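PDB 1EAI: Chymotrypsin/elastase isoinhibitor 1 from Ascaris suum, which inhibits chymotrypsin- and elastase-type serine proteinases, defending the parasitic worm against the proteinases of its host. Local coordinates for residues G22-E25 with N26-C29; E39-P42 with G43-M46. All coordinates share one frame; numbering follows the deposited sequence.

Contact 1 (22-25 with 26-29) and contact 2 (39-42 with 43-46) are two local turns in one small, disulfide-rich TIL domain. Their centres lie about 13 Å apart and their nearest atoms about 8 Å, so they do not touch. In sequence they stand on either side of the reactive bond L31-M32: contact 1 runs into strand 28-30, just before it, while contact 2 connects strand 37-39 to strand 46-48. The side chain of E39 is about 12 Å from that of L31. Contact 1 lies at the surface and contact 2 is partly buried near the middle of the chain; each is tied in by a disulfide, C17-C29 and C40-C54 respectively.

Contact 1: residues G22-E25 with N26-C29; sequences GPDE and NTPC
The carboxylate of D24 turns one flat face to the methyl of T27: CG2 stands almost straight above D24 CG, 3.9 Å from it, with OD2 hardly farther. The two side chains cross at about a right angle. The amide of N26 meets D24 differently. Its oxygen points at D24 from the end of the C=O bond, with N26 OD1 3.7 Å from D24 CB, while ND2 is turned the other way and hydrogen-bonds to the backbone of another protein chain. One polar tie crosses the turn, a weak hydrogen bond of 3.3 Å from T27 OG1 to D24 O. The T27 hydroxyl sits between its own backbone N and carbonyl carbon (chi1 58°), which swings OG1 back over the turn and sets CG2 beside the backbone N, 3.4 Å from D24 O. One carbonyl oxygen is thus touched by both branches of the threonine. The chain reverses through E25 and N26, whose backbone angles approach those of a type I turn, and the CA atoms of D24 and T27 come within 6.3 Å. This turn belongs to the loop of the TIL domain that delivers strand 28-30 to the reactive bond L31-M32, and the disulfide C29-C17 fastens the strand to the cysteine-rich framework. C29 pairs in an antiparallel ladder with a strand of the other protein, presumably the target protease, as in canonical serine-protease inhibitors. The side chain of E25 packs on an apolar side chain of that other protein. T27 packs there on a basic side chain, and N26 O accepts a hydrogen bond from a polar one.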
ATOM      1  N   GLY C  22      -2.715  11.777  21.544  1.00 40.11           N
ATOM      2  CA  GLY C  22      -2.649  10.594  22.359  1.00 41.10           C
ATOM      3  C   GLY C  22      -1.358   9.843  22.247  1.00 44.31           C
ATOM      4  O   GLY C  22      -0.919   9.450  23.324  1.00 49.30           O
ATOM      5  N   PRO C  23      -0.782   9.577  21.030  1.00 43.69           N
ATOM      6  CA  PRO C  23       0.494   8.902  20.943  1.00 41.72           C
ATOM      7  C   PRO C  23       1.677   9.589  21.602  1.00 40.36           C
ATOM      8  O   PRO C  23       1.971  10.776  21.487  1.00 44.17           O
ATOM      9  CB  PRO C  23       0.791   8.653  19.432  1.00 41.47           C
ATOM     10  CG  PRO C  23      -0.546   8.348  18.801  1.00 42.61           C
ATOM     11  CD  PRO C  23      -1.502   8.990  19.828  1.00 47.14           C
ATOM     12  N   ASP C  24       2.424   8.731  22.174  1.00 36.57           N
ATOM     13  CA  ASP C  24       3.651   8.851  22.870  1.00 38.46           C
ATOM     14  C   ASP C  24       4.762   9.204  21.961  1.00 38.80           C
ATOM     15  O   ASP C  24       4.779   8.715  20.858  1.00 42.17           O
ATOM     16  CB  ASP C  24       3.889   7.492  23.450  1.00 35.47           C
ATOM     17  CG  ASP C  24       2.892   6.584  22.813  1.00 41.16           C
ATOM     18  OD1 ASP C  24       1.841   6.848  22.248  1.00 37.41           O
ATOM     19  OD2 ASP C  24       3.101   5.359  23.193  1.00 49.38           O
ATOM     20  N   GLU C  25       5.663   9.976  22.493  1.00 37.01           N
ATOM     21  CA  GLU C  25       6.776  10.447  21.754  1.00 38.74           C
ATOM     22  C   GLU C  25       7.851   9.427  21.518  1.00 35.80           C
ATOM     23  O   GLU C  25       8.861   9.713  20.896  1.00 36.55           O
ATOM     24  CB  GLU C  25       7.384  11.631  22.504  1.00 45.73           C
ATOM     25  CG  GLU C  25       6.276  12.577  22.973  1.00 53.09           C
ATOM     26  CD  GLU C  25       6.728  14.009  23.173  1.00 62.11           C
ATOM     27  OE1 GLU C  25       8.005  14.105  23.571  1.00 64.88           O
ATOM     28  OE2 GLU C  25       5.948  14.974  23.020  1.00 65.43           O
ATOM     29  N   ASN C  26       7.725   8.242  22.045  1.00 34.49           N
ATOM     30  CA  ASN C  26       8.817   7.386  21.727  1.00 34.53           C
ATOM     31  C   ASN C  26       8.457   6.321  20.691  1.00 34.36           C
ATOM     32  O   ASN C  26       8.911   5.181  20.798  1.00 32.92           O
ATOM     33  CB  ASN C  26       9.549   6.835  22.950  1.00 33.49           C
ATOM     34  CG  ASN C  26       8.606   5.980  23.768  1.00 36.41           C
ATOM     35  OD1 ASN C  26       7.365   6.099  23.609  1.00 38.02           O
ATOM     36  ND2 ASN C  26       9.173   5.010  24.509  1.00 34.54           N
ATOM     37  N   THR C  27       7.593   6.685  19.752  1.00 35.11           N
ATOM     38  CA  THR C  27       7.216   5.772  18.678  1.00 35.98           C
ATOM     39  C   THR C  27       8.099   5.983  17.456  1.00 33.88           C
ATOM     40  O   THR C  27       8.351   7.114  17.117  1.00 36.18           O
ATOM     41  CB  THR C  27       5.714   5.832  18.356  1.00 38.63           C
ATOM     42  OG1 THR C  27       5.353   7.130  17.993  1.00 42.25           O
ATOM     43  CG2 THR C  27       4.960   5.590  19.623  1.00 37.58           C
ATOM     44  N   PRO C  28       8.573   4.906  16.780  1.00 33.94           N
ATOM     45  CA  PRO C  28       9.480   4.946  15.578  1.00 33.23           C
ATOM     46  C   PRO C  28       8.984   5.437  14.210  1.00 29.71           C
ATOM     47  O   PRO C  28       7.897   5.100  13.804  1.00 24.31           O
ATOM     48  CB  PRO C  28       9.814   3.459  15.296  1.00 29.92           C
ATOM     49  CG  PRO C  28       9.218   2.589  16.418  1.00 28.79           C
ATOM     50  CD  PRO C  28       8.322   3.502  17.245  1.00 29.63           C
ATOM     51  N   CYS C  29       9.817   6.116  13.424  1.00 28.51           N
ATOM     52  CA  CYS C  29       9.477   6.426  12.032  1.00 27.65           C
ATOM     53  C   CYS C  29      10.666   5.954  11.137  1.00 27.74           C
ATOM     54  O   CYS C  29      11.792   6.489  11.216  1.00 25.38           O
ATOM     55  CB  CYS C  29       9.087   7.903  11.814  1.00 26.47           C
ATOM     56  SG  CYS C  29       8.434   8.296  10.164  1.00 26.70           S
TER

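Contact 2: residues E39-P42 with G43-M46; sequences ECSP and GRGM
R44 leaves the backbone with CG anti to its carbonyl carbon (chi1 -64°) and then runs extended to NE, carrying NH1 back over S41 to within 2.8 Å of S41 OG. E39, with CG anti to its backbone N and the chain extended beyond, brings OE1 near the plane of the guanidinium at its rim; this salt bridge, OE1 to NH1 at 3.6 Å, is long, and the two planes stand 56° apart. The other carboxylate oxygen, OE2, is held by the backbone N of G16. A water bridges the same three residues: it donates to E39 O at 3.0 Å, accepts from S41 N at 2.8 Å and weakly from R44 NH1. M46 CB packs against C40 SG at 3.8 Å, and the disulfide partner of C40 is C54. Backbone bonds wind the chain up, the first from R44 N to S41 O at 3.1 Å. The inner bond G45 N to P42 O at 2.9 Å and the weak outer bond M46 N to S41 O at 3.5 Å, with G45 at positive phi, make a Schellman motif, here closing a single 3-10 turn between two strands of the TIL domain.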
ATOM      1  N   GLU C  39      -0.424  15.665   3.473  1.00 24.24           N
ATOM      2  CA  GLU C  39       0.060  15.307   4.832  1.00 26.22           C
ATOM      3  C   GLU C  39      -0.291  16.258   6.054  1.00 22.10           C
ATOM      4  O   GLU C  39      -0.346  17.505   5.893  1.00 17.89           O
ATOM      5  CB  GLU C  39       1.590  15.114   4.641  1.00 27.72           C
ATOM      6  CG  GLU C  39       2.423  14.720   5.876  1.00 29.14           C
ATOM      7  CD  GLU C  39       3.903  15.103   5.783  1.00 35.35           C
ATOM      8  OE1 GLU C  39       4.360  16.223   5.468  1.00 38.02           O
ATOM      9  OE2 GLU C  39       4.671  14.074   5.959  1.00 37.40           O
ATOM     10  N   CYS C  40      -0.645  15.684   7.219  1.00 20.61           N
ATOM     11  CA  CYS C  40      -0.878  16.301   8.541  1.00 22.42           C
ATOM     12  C   CYS C  40       0.409  16.057   9.326  1.00 20.15           C
ATOM     13  O   CYS C  40       0.450  14.980   9.906  1.00 24.35           O
ATOM     14  CB  CYS C  40      -1.933  15.520   9.417  1.00 23.03           C
ATOM     15  SG  CYS C  40      -2.756  16.471  10.769  1.00 24.50           S
ATOM     16  N   SER C  41       1.461  16.933   9.313  1.00 15.85           N
ATOM     17  CA  SER C  41       2.733  16.570  10.038  1.00 24.17           C
ATOM     18  C   SER C  41       2.915  17.064  11.438  1.00 25.27           C
ATOM     19  O   SER C  41       2.736  18.227  11.707  1.00 25.32           O
ATOM     20  CB  SER C  41       4.015  17.043   9.349  1.00 27.59           C
ATOM     21  OG  SER C  41       3.559  17.963   8.382  1.00 29.23           O
ATOM     22  N   PRO C  42       3.576  16.255  12.217  1.00 26.01           N
ATOM     23  CA  PRO C  42       3.816  16.615  13.563  1.00 29.39           C
ATOM     24  C   PRO C  42       4.834  17.724  13.640  1.00 32.72           C
ATOM     25  O   PRO C  42       4.703  18.577  14.519  1.00 30.84           O
ATOM     26  CB  PRO C  42       4.249  15.328  14.262  1.00 28.14           C
ATOM     27  CG  PRO C  42       4.083  14.201  13.263  1.00 27.27           C
ATOM     28  CD  PRO C  42       3.332  14.788  12.090  1.00 29.21           C
ATOM     29  N   GLY C  43       5.796  17.690  12.684  1.00 31.00           N
ATOM     30  CA  GLY C  43       6.789  18.738  12.629  1.00 30.38           C
ATOM     31  C   GLY C  43       6.225  20.189  12.465  1.00 31.35           C
ATOM     32  O   GLY C  43       6.961  21.173  12.618  1.00 34.73           O
ATOM     33  N   ARG C  44       4.958  20.399  12.087  1.00 25.33           N
ATOM     34  CA  ARG C  44       4.351  21.735  11.999  1.00 24.86           C
ATOM     35  C   ARG C  44       3.324  21.972  13.113  1.00 23.54           C
ATOM     36  O   ARG C  44       2.496  22.856  12.963  1.00 23.61           O
ATOM     37  CB  ARG C  44       3.549  21.899  10.711  1.00 31.90           C
ATOM     38  CG  ARG C  44       4.339  21.821   9.435  1.00 37.06           C
ATOM     39  CD  ARG C  44       3.547  22.104   8.154  1.00 43.26           C
ATOM     40  NE  ARG C  44       4.443  21.980   6.966  1.00 48.34           N
ATOM     41  CZ  ARG C  44       4.605  20.887   6.170  1.00 49.81           C
ATOM     42  NH1 ARG C  44       3.902  19.740   6.296  1.00 49.69           N
ATOM     43  NH2 ARG C  44       5.520  20.935   5.200  1.00 49.60           N
ATOM     44  N   GLY C  45       3.315  21.088  14.120  1.00 25.66           N
ATOM     45  CA  GLY C  45       2.453  21.051  15.282  1.00 27.49           C
ATOM     46  C   GLY C  45       1.003  20.578  15.113  1.00 29.02           C
ATOM     47  O   GLY C  45       0.118  21.032  15.854  1.00 30.56           O
ATOM     48  N   MET C  46       0.751  19.631  14.213  1.00 27.27           N
ATOM     49  CA  MET C  46      -0.594  19.118  13.919  1.00 25.15           C
ATOM     50  C   MET C  46      -0.838  17.663  14.371  1.00 26.30           C
ATOM     51  O   MET C  46       0.083  16.828  14.448  1.00 26.52           O
ATOM     52  CB  MET C  46      -0.870  19.295  12.396  1.00 25.47           C
ATOM     53  CG  MET C  46      -0.562  20.694  11.864  1.00 27.55           C
ATOM     54  SD  MET C  46      -1.754  21.975  12.397  1.00 30.71           S
ATOM     55  CE  MET C  46      -1.022  23.468  11.720  1.00 30.45           C
TER
HETATM   56  O   HOH W   1       0.939  19.259   7.902  1.00 33.16           O